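Local atomic coordinates of polar amino acid ABC uptake transporter substrate binding protein (Streptococcus thermophilus LMG 18311, PDB entry 3HV1), a protein that probably binds polar amino acids outside the membrane and delivers them to an ABC transporter for uptake. Residues T9-Y17 and R216-K225; F100-E108 and F247-V256. All coordinates share one frame; numbering follows the deposited sequence.

Both contacts pin a region near one end of the chain onto the two-lobed periplasmic-binding-protein fold expected of this family. Contact 1 lies about 23 Å from the centre of the chain, where the N-terminal segment meets the start of helix 220-236; contact 2, about 8 Å from that centre, lays the chain leaving helix 238-247 along the lead-in and start of strand 105-114. Their centres are 23 Å apart, yet they touch where Ile223 packs on Phe100 and Thr101. Their chemistry differs: the peripheral contact 1 is built on aspartates, ordered waters and two aromatic side chains, whereas contact 2 is mostly apolar, with one direct hydrogen bond and one water bridge.

Contact 1 (T9-Y17 and R216-K225); sequences TQKDQWQTY and RKVDKTLIKK
Thr9 sets CG2 against CD of Arg216, whose guanidinium is held mainly beyond this contact, by the carbonyls of Leu76 and Ile81 and by Asp82. The carbonyls of Thr9, Gln10 and Lys11 then curve round the methyls of Val218, a compact residue whose two methyls can lie close against main-chain carbonyls. At Asp12 the carboxylate is shared: OD1 takes the Trp14 amide in an Asx turn, while OD2 accepts both Thr221 OG1, at 2.6 Å, and Thr221 N, at 3.2 Å, from opposite faces of its plane. Gln13 N donates a hydrogen bond to Asp219 OD1 at 2.9 Å, nearly along the C-O axis. With CG anti to the backbone N (chi1 -178°), Trp14 lies against the first turns of helix 220-236; Lys225 lays CG over its six-membered ring, 3.4 Å from the centroid, a CH-pi contact suited to a lysine's long methylene chain. Tyr17 ends the run, its OH donating to Asp219 OD2 at 2.8 Å. The like-charged Asp12 and Asp219 come close, and one water donates to OD1 of each, weakly to Asp12, while accepting from Leu222 N. These donors probably offset the repulsion, so that the acid pair ties the N-terminal segment to the helix start.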
# COMPACT_ATOMS: atom_id res chain seq x y z
N THR A 9 -7.19 -26.16 8.49
CA THR A 9 -6.62 -24.89 8.92
C THR A 9 -5.15 -24.77 8.52
O THR A 9 -4.60 -23.67 8.42
CB THR A 9 -6.74 -24.74 10.45
OG1 THR A 9 -8.13 -24.68 10.81
CG2 THR A 9 -6.04 -23.48 10.93
N GLN A 10 -4.52 -25.92 8.29
CA GLN A 10 -3.10 -25.98 7.93
C GLN A 10 -2.78 -25.72 6.47
O GLN A 10 -1.62 -25.53 6.13
CB GLN A 10 -2.53 -27.35 8.32
CG GLN A 10 -2.49 -27.62 9.81
CD GLN A 10 -1.37 -26.89 10.50
OE1 GLN A 10 -1.26 -25.67 10.41
NE2 GLN A 10 -0.52 -27.64 11.20
N LYS A 11 -3.79 -25.72 5.60
CA LYS A 11 -3.48 -25.51 4.19
C LYS A 11 -4.38 -24.55 3.43
O LYS A 11 -5.36 -24.02 3.95
CB LYS A 11 -3.43 -26.85 3.46
CG LYS A 11 -4.61 -27.76 3.73
CD LYS A 11 -4.56 -28.98 2.82
CE LYS A 11 -4.62 -28.57 1.35
NZ LYS A 11 -4.53 -29.74 0.42
N ASP A 12 -3.99 -24.33 2.18
CA ASP A 12 -4.70 -23.45 1.26
C ASP A 12 -5.99 -24.14 0.85
O ASP A 12 -5.97 -25.09 0.06
CB ASP A 12 -3.83 -23.19 0.04
CG ASP A 12 -4.41 -22.14 -0.89
OD1 ASP A 12 -5.62 -22.23 -1.20
OD2 ASP A 12 -3.66 -21.24 -1.30
N GLN A 13 -7.11 -23.66 1.37
CA GLN A 13 -8.40 -24.27 1.08
C GLN A 13 -9.21 -23.67 -0.05
O GLN A 13 -10.42 -23.90 -0.12
CB GLN A 13 -9.26 -24.29 2.34
CG GLN A 13 -8.71 -25.09 3.50
CD GLN A 13 -9.72 -25.22 4.61
OE1 GLN A 13 -10.67 -25.98 4.50
NE2 GLN A 13 -9.52 -24.47 5.68
N TRP A 14 -8.60 -22.91 -0.95
CA TRP A 14 -9.39 -22.32 -2.03
C TRP A 14 -10.18 -23.41 -2.74
O TRP A 14 -11.34 -23.21 -3.10
CB TRP A 14 -8.52 -21.56 -3.03
CG TRP A 14 -9.33 -20.92 -4.12
CD1 TRP A 14 -9.33 -21.26 -5.44
CD2 TRP A 14 -10.31 -19.88 -3.97
NE1 TRP A 14 -10.24 -20.50 -6.13
CE2 TRP A 14 -10.86 -19.64 -5.25
CE3 TRP A 14 -10.77 -19.13 -2.89
CZ2 TRP A 14 -11.86 -18.68 -5.48
CZ3 TRP A 14 -11.76 -18.17 -3.11
CH2 TRP A 14 -12.29 -17.96 -4.40
N GLN A 15 -9.55 -24.57 -2.93
CA GLN A 15 -10.20 -25.69 -3.59
C GLN A 15 -11.44 -26.15 -2.84
O GLN A 15 -12.45 -26.51 -3.45
CB GLN A 15 -9.22 -26.86 -3.71
CG GLN A 15 -8.46 -26.87 -5.01
CD GLN A 15 -9.35 -27.26 -6.17
OE1 GLN A 15 -9.81 -28.39 -6.25
NE2 GLN A 15 -9.59 -26.31 -7.07
N THR A 16 -11.37 -26.14 -1.52
CA THR A 16 -12.49 -26.55 -0.70
C THR A 16 -13.60 -25.51 -0.73
O THR A 16 -14.77 -25.85 -0.92
CB THR A 16 -12.03 -26.80 0.75
OG1 THR A 16 -11.16 -27.94 0.78
CG2 THR A 16 -13.21 -27.06 1.66
N TYR A 17 -13.25 -24.24 -0.56
CA TYR A 17 -14.25 -23.18 -0.58
C TYR A 17 -15.08 -23.21 -1.87
O TYR A 17 -16.29 -23.11 -1.83
CB TYR A 17 -13.60 -21.80 -0.43
CG TYR A 17 -12.76 -21.64 0.81
CD1 TYR A 17 -13.24 -22.04 2.06
CD2 TYR A 17 -11.49 -21.08 0.75
CE1 TYR A 17 -12.47 -21.87 3.22
CE2 TYR A 17 -10.72 -20.91 1.89
CZ TYR A 17 -11.21 -21.30 3.12
OH TYR A 17 -10.43 -21.11 4.24
N ARG A 216 -6.28 -16.79 7.29
CA ARG A 216 -5.13 -17.56 7.76
C ARG A 216 -3.99 -17.34 6.76
O ARG A 216 -4.22 -17.22 5.56
CB ARG A 216 -5.50 -19.05 7.86
CG ARG A 216 -6.31 -19.38 9.12
CD ARG A 216 -6.69 -20.85 9.19
NE ARG A 216 -7.64 -21.22 8.15
CZ ARG A 216 -8.95 -21.04 8.23
NH1 ARG A 216 -9.49 -20.49 9.31
NH2 ARG A 216 -9.73 -21.41 7.22
N LYS A 217 -2.76 -17.27 7.27
CA LYS A 217 -1.61 -17.04 6.40
C LYS A 217 -1.45 -18.06 5.28
O LYS A 217 -0.92 -17.74 4.22
CB LYS A 217 -0.33 -17.00 7.24
CG LYS A 217 -0.27 -15.85 8.22
CD LYS A 217 1.07 -15.80 8.92
CE LYS A 217 1.29 -14.45 9.56
NZ LYS A 217 1.32 -13.38 8.52
N VAL A 218 -1.91 -19.29 5.53
CA VAL A 218 -1.82 -20.36 4.53
C VAL A 218 -2.78 -20.17 3.36
O VAL A 218 -2.54 -20.70 2.27
CB VAL A 218 -2.11 -21.74 5.17
CG1 VAL A 218 -1.00 -22.11 6.14
CG2 VAL A 218 -3.46 -21.71 5.90
N ASP A 219 -3.86 -19.42 3.57
CA ASP A 219 -4.85 -19.19 2.52
C ASP A 219 -4.44 -18.10 1.53
O ASP A 219 -5.19 -17.16 1.27
CB ASP A 219 -6.20 -18.83 3.13
CG ASP A 219 -7.10 -20.03 3.31
OD1 ASP A 219 -7.07 -20.92 2.44
OD2 ASP A 219 -7.84 -20.08 4.32
N LYS A 220 -3.25 -18.25 0.96
CA LYS A 220 -2.71 -17.30 -0.00
C LYS A 220 -3.62 -17.06 -1.20
O LYS A 220 -3.76 -15.92 -1.66
CB LYS A 220 -1.35 -17.80 -0.51
CG LYS A 220 -0.32 -18.00 0.59
CD LYS A 220 -0.06 -16.71 1.34
CE LYS A 220 1.10 -16.86 2.30
NZ LYS A 220 2.36 -17.17 1.57
N THR A 221 -4.23 -18.12 -1.71
CA THR A 221 -5.10 -18.02 -2.87
C THR A 221 -6.38 -17.26 -2.57
O THR A 221 -6.85 -16.47 -3.39
CB THR A 221 -5.48 -19.40 -3.42
OG1 THR A 221 -4.29 -20.18 -3.60
CG2 THR A 221 -6.20 -19.27 -4.75
N LEU A 222 -6.94 -17.51 -1.40
CA LEU A 222 -8.17 -16.84 -0.99
C LEU A 222 -7.94 -15.33 -0.95
O LEU A 222 -8.79 -14.57 -1.41
CB LEU A 222 -8.58 -17.33 0.40
CG LEU A 222 -9.71 -16.58 1.08
CD1 LEU A 222 -11.02 -16.72 0.30
CD2 LEU A 222 -9.86 -17.14 2.48
N ILE A 223 -6.81 -14.91 -0.41
CA ILE A 223 -6.48 -13.49 -0.33
C ILE A 223 -6.43 -12.87 -1.74
O ILE A 223 -6.99 -11.80 -1.97
CB ILE A 223 -5.12 -13.26 0.37
CG1 ILE A 223 -5.22 -13.63 1.85
CG2 ILE A 223 -4.65 -11.82 0.19
CD1 ILE A 223 -6.25 -12.81 2.64
N LYS A 224 -5.78 -13.56 -2.67
CA LYS A 224 -5.68 -13.07 -4.05
C LYS A 224 -7.03 -12.97 -4.73
O LYS A 224 -7.30 -12.03 -5.47
CB LYS A 224 -4.78 -13.99 -4.87
CG LYS A 224 -3.32 -13.98 -4.45
CD LYS A 224 -2.47 -14.86 -5.36
CE LYS A 224 -1.00 -14.81 -4.95
NZ LYS A 224 -0.12 -15.61 -5.85
N LYS A 225 -7.88 -13.97 -4.47
CA LYS A 225 -9.21 -14.02 -5.05
C LYS A 225 -10.08 -12.89 -4.52
O LYS A 225 -10.96 -12.39 -5.21
CB LYS A 225 -9.87 -15.37 -4.75
CG LYS A 225 -9.16 -16.56 -5.40
CD LYS A 225 -9.22 -16.48 -6.93
CE LYS A 225 -8.44 -17.62 -7.56
NZ LYS A 225 -8.52 -17.59 -9.04
O HOH W 1 -7.18 -22.74 5.75
O HOH W 2 -6.64 -19.95 -0.10

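Contact 2 (F100-E108 and F247-V256); sequences FTEPYMVNE and FGEDVATDQV
Pro103 and Thr253 join two segments of the periplasmic-binding-protein fold that run side by side in roughly opposite directions: the lead-in to strand 105-114, which pairs with strand 209-215, and the tail that follows helix 238-247. The tight part centres on selenomethionine Met105. Its CB rests 3.7 Å from Val251 CG2, and its chain, bent at chi3 (-87°), carries SE to 3.7 Å from Phe247 CE2 in an oblique Met-aromatic contact, with CE above one face of the ring. A long, flexible side chain suits this spot, because it can touch a branched valine with CB and still reach a phenylalanine ring with SE and CE. Val256 adds CG2 against CA of Tyr104, at 3.6 Å, and Thr253 sets its methyl against the Tyr104-Met105 peptide. The other side is looser and more polar. Gln255 crosses Pro103 at about a right angle, its NE2 3.5 Å from the ring carbon CG, and Glu102 brings OE1 only to 3.7 Å from Gln255 CG; Arg260 touches both. Farther along, a water links the backbones, accepting from Val106 N and donating to Val251 O. The direct polar link is Thr253 OG1, which donates to Pro103 O at 2.6 Å, tilted 33° from the carbonyl plane.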
# COMPACT_ATOMS: atom_id res chain seq x y z
N PHE A 100 -3.26 -10.33 5.14
CA PHE A 100 -4.29 -9.37 4.74
C PHE A 100 -4.47 -9.13 3.25
O PHE A 100 -3.52 -9.23 2.48
CB PHE A 100 -4.00 -8.02 5.38
CG PHE A 100 -4.25 -7.98 6.86
CD1 PHE A 100 -5.49 -7.58 7.35
CD2 PHE A 100 -3.26 -8.35 7.76
CE1 PHE A 100 -5.73 -7.53 8.71
CE2 PHE A 100 -3.49 -8.31 9.12
CZ PHE A 100 -4.73 -7.90 9.60
N THR A 101 -5.70 -8.80 2.87
CA THR A 101 -5.97 -8.46 1.49
C THR A 101 -5.51 -7.01 1.44
O THR A 101 -5.10 -6.44 2.45
CB THR A 101 -7.47 -8.41 1.16
OG1 THR A 101 -8.11 -7.46 2.04
CG2 THR A 101 -8.12 -9.78 1.30
N GLU A 102 -5.59 -6.43 0.25
CA GLU A 102 -5.26 -5.03 0.06
C GLU A 102 -6.39 -4.28 0.77
O GLU A 102 -7.46 -4.85 1.00
CB GLU A 102 -5.27 -4.68 -1.43
CG GLU A 102 -4.19 -5.37 -2.22
CD GLU A 102 -2.82 -5.12 -1.64
OE1 GLU A 102 -2.52 -3.95 -1.34
OE2 GLU A 102 -2.04 -6.09 -1.50
N PRO A 103 -6.18 -3.00 1.14
CA PRO A 103 -7.25 -2.26 1.82
C PRO A 103 -8.36 -1.88 0.85
O PRO A 103 -8.08 -1.52 -0.29
CB PRO A 103 -6.52 -1.04 2.37
CG PRO A 103 -5.42 -0.81 1.35
CD PRO A 103 -4.92 -2.22 1.11
N TYR A 104 -9.62 -1.96 1.28
CA TYR A 104 -10.72 -1.61 0.39
C TYR A 104 -11.33 -0.23 0.69
O TYR A 104 -12.10 0.32 -0.11
CB TYR A 104 -11.81 -2.71 0.40
CG TYR A 104 -12.35 -3.07 1.77
CD1 TYR A 104 -13.44 -2.40 2.31
CD2 TYR A 104 -11.73 -4.06 2.55
CE1 TYR A 104 -13.91 -2.70 3.60
CE2 TYR A 104 -12.19 -4.36 3.83
CZ TYR A 104 -13.28 -3.68 4.35
OH TYR A 104 -13.73 -3.96 5.62
N MSE A 105 -10.99 0.34 1.84
CA MSE A 105 -11.49 1.67 2.19
C MSE A 105 -10.73 2.27 3.36
O MSE A 105 -10.18 1.56 4.20
CB MSE A 105 -13.00 1.65 2.47
CG MSE A 105 -13.42 1.62 3.95
SE MSE A 105 -15.27 2.09 4.28
CE MSE A 105 -15.09 4.01 4.43
N VAL A 106 -10.70 3.60 3.40
CA VAL A 106 -10.02 4.29 4.48
C VAL A 106 -10.98 4.98 5.41
O VAL A 106 -11.90 5.67 4.97
CB VAL A 106 -9.02 5.35 3.95
CG1 VAL A 106 -8.43 6.13 5.12
CG2 VAL A 106 -7.92 4.68 3.16
N ASN A 107 -10.78 4.77 6.70
CA ASN A 107 -11.61 5.42 7.68
C ASN A 107 -10.70 6.41 8.40
O ASN A 107 -9.55 6.11 8.68
CB ASN A 107 -12.18 4.44 8.68
CG ASN A 107 -13.02 5.12 9.73
OD1 ASN A 107 -13.80 6.03 9.42
ND2 ASN A 107 -12.86 4.71 10.99
N GLU A 108 -11.23 7.59 8.66
CA GLU A 108 -10.46 8.63 9.32
C GLU A 108 -11.44 9.65 9.89
O GLU A 108 -12.61 9.64 9.54
CB GLU A 108 -9.53 9.32 8.31
CG GLU A 108 -10.28 10.17 7.28
CD GLU A 108 -9.36 10.78 6.25
OE1 GLU A 108 -8.31 11.34 6.65
OE2 GLU A 108 -9.68 10.71 5.05
N PHE A 247 -22.58 4.75 2.17
CA PHE A 247 -21.92 6.02 2.47
C PHE A 247 -22.26 7.23 1.60
O PHE A 247 -21.83 8.34 1.90
CB PHE A 247 -20.41 5.80 2.46
CG PHE A 247 -19.95 4.67 3.35
CD1 PHE A 247 -20.18 4.73 4.73
CD2 PHE A 247 -19.33 3.55 2.82
CE1 PHE A 247 -19.79 3.67 5.56
CE2 PHE A 247 -18.94 2.48 3.65
CZ PHE A 247 -19.17 2.55 5.02
N GLY A 248 -23.02 7.04 0.53
CA GLY A 248 -23.36 8.18 -0.32
C GLY A 248 -22.21 8.70 -1.15
O GLY A 248 -22.29 9.79 -1.74
N GLU A 249 -21.12 7.94 -1.19
CA GLU A 249 -19.96 8.30 -1.99
C GLU A 249 -19.13 7.05 -2.26
O GLU A 249 -19.39 5.99 -1.70
CB GLU A 249 -19.12 9.38 -1.28
CG GLU A 249 -18.29 8.94 -0.11
CD GLU A 249 -17.43 10.08 0.44
OE1 GLU A 249 -18.00 11.06 0.97
OE2 GLU A 249 -16.18 10.00 0.34
N ASP A 250 -18.15 7.19 -3.15
CA ASP A 250 -17.26 6.09 -3.54
C ASP A 250 -16.05 6.05 -2.60
O ASP A 250 -15.18 6.93 -2.65
CB ASP A 250 -16.81 6.32 -4.98
CG ASP A 250 -15.86 5.25 -5.49
OD1 ASP A 250 -15.59 4.29 -4.74
OD2 ASP A 250 -15.39 5.38 -6.64
N VAL A 251 -15.98 5.01 -1.76
CA VAL A 251 -14.88 4.90 -0.81
C VAL A 251 -13.72 4.01 -1.26
O VAL A 251 -12.79 3.76 -0.50
CB VAL A 251 -15.39 4.36 0.55
CG1 VAL A 251 -16.52 5.24 1.05
CG2 VAL A 251 -15.85 2.91 0.40
N ALA A 252 -13.75 3.56 -2.50
CA ALA A 252 -12.71 2.69 -3.01
C ALA A 252 -11.30 3.26 -2.88
O ALA A 252 -11.07 4.43 -3.19
CB ALA A 252 -12.99 2.34 -4.47
N THR A 253 -10.37 2.42 -2.43
CA THR A 253 -8.98 2.81 -2.31
C THR A 253 -8.38 2.69 -3.70
O THR A 253 -8.97 2.07 -4.58
CB THR A 253 -8.20 1.86 -1.39
OG1 THR A 253 -8.38 0.52 -1.86
CG2 THR A 253 -8.68 1.97 0.06
N ASP A 254 -7.20 3.26 -3.90
CA ASP A 254 -6.56 3.15 -5.20
C ASP A 254 -6.32 1.68 -5.56
O ASP A 254 -6.39 1.30 -6.72
CB ASP A 254 -5.24 3.93 -5.21
CG ASP A 254 -5.47 5.43 -5.22
OD1 ASP A 254 -6.50 5.87 -5.76
OD2 ASP A 254 -4.61 6.17 -4.71
N GLN A 255 -6.04 0.84 -4.56
CA GLN A 255 -5.82 -0.58 -4.83
C GLN A 255 -7.06 -1.23 -5.44
O GLN A 255 -6.97 -1.99 -6.41
CB GLN A 255 -5.42 -1.33 -3.55
CG GLN A 255 -4.02 -0.98 -3.06
CD GLN A 255 -4.03 0.06 -1.97
OE1 GLN A 255 -4.89 0.95 -1.94
NE2 GLN A 255 -3.06 -0.03 -1.06
N VAL A 256 -8.23 -0.94 -4.86
CA VAL A 256 -9.49 -1.49 -5.38
C VAL A 256 -9.69 -1.01 -6.82
O VAL A 256 -10.26 -1.72 -7.64
CB VAL A 256 -10.69 -1.04 -4.50
CG1 VAL A 256 -12.00 -1.23 -5.25
CG2 VAL A 256 -10.70 -1.83 -3.22
O HOH W 3 -11.41 5.21 1.27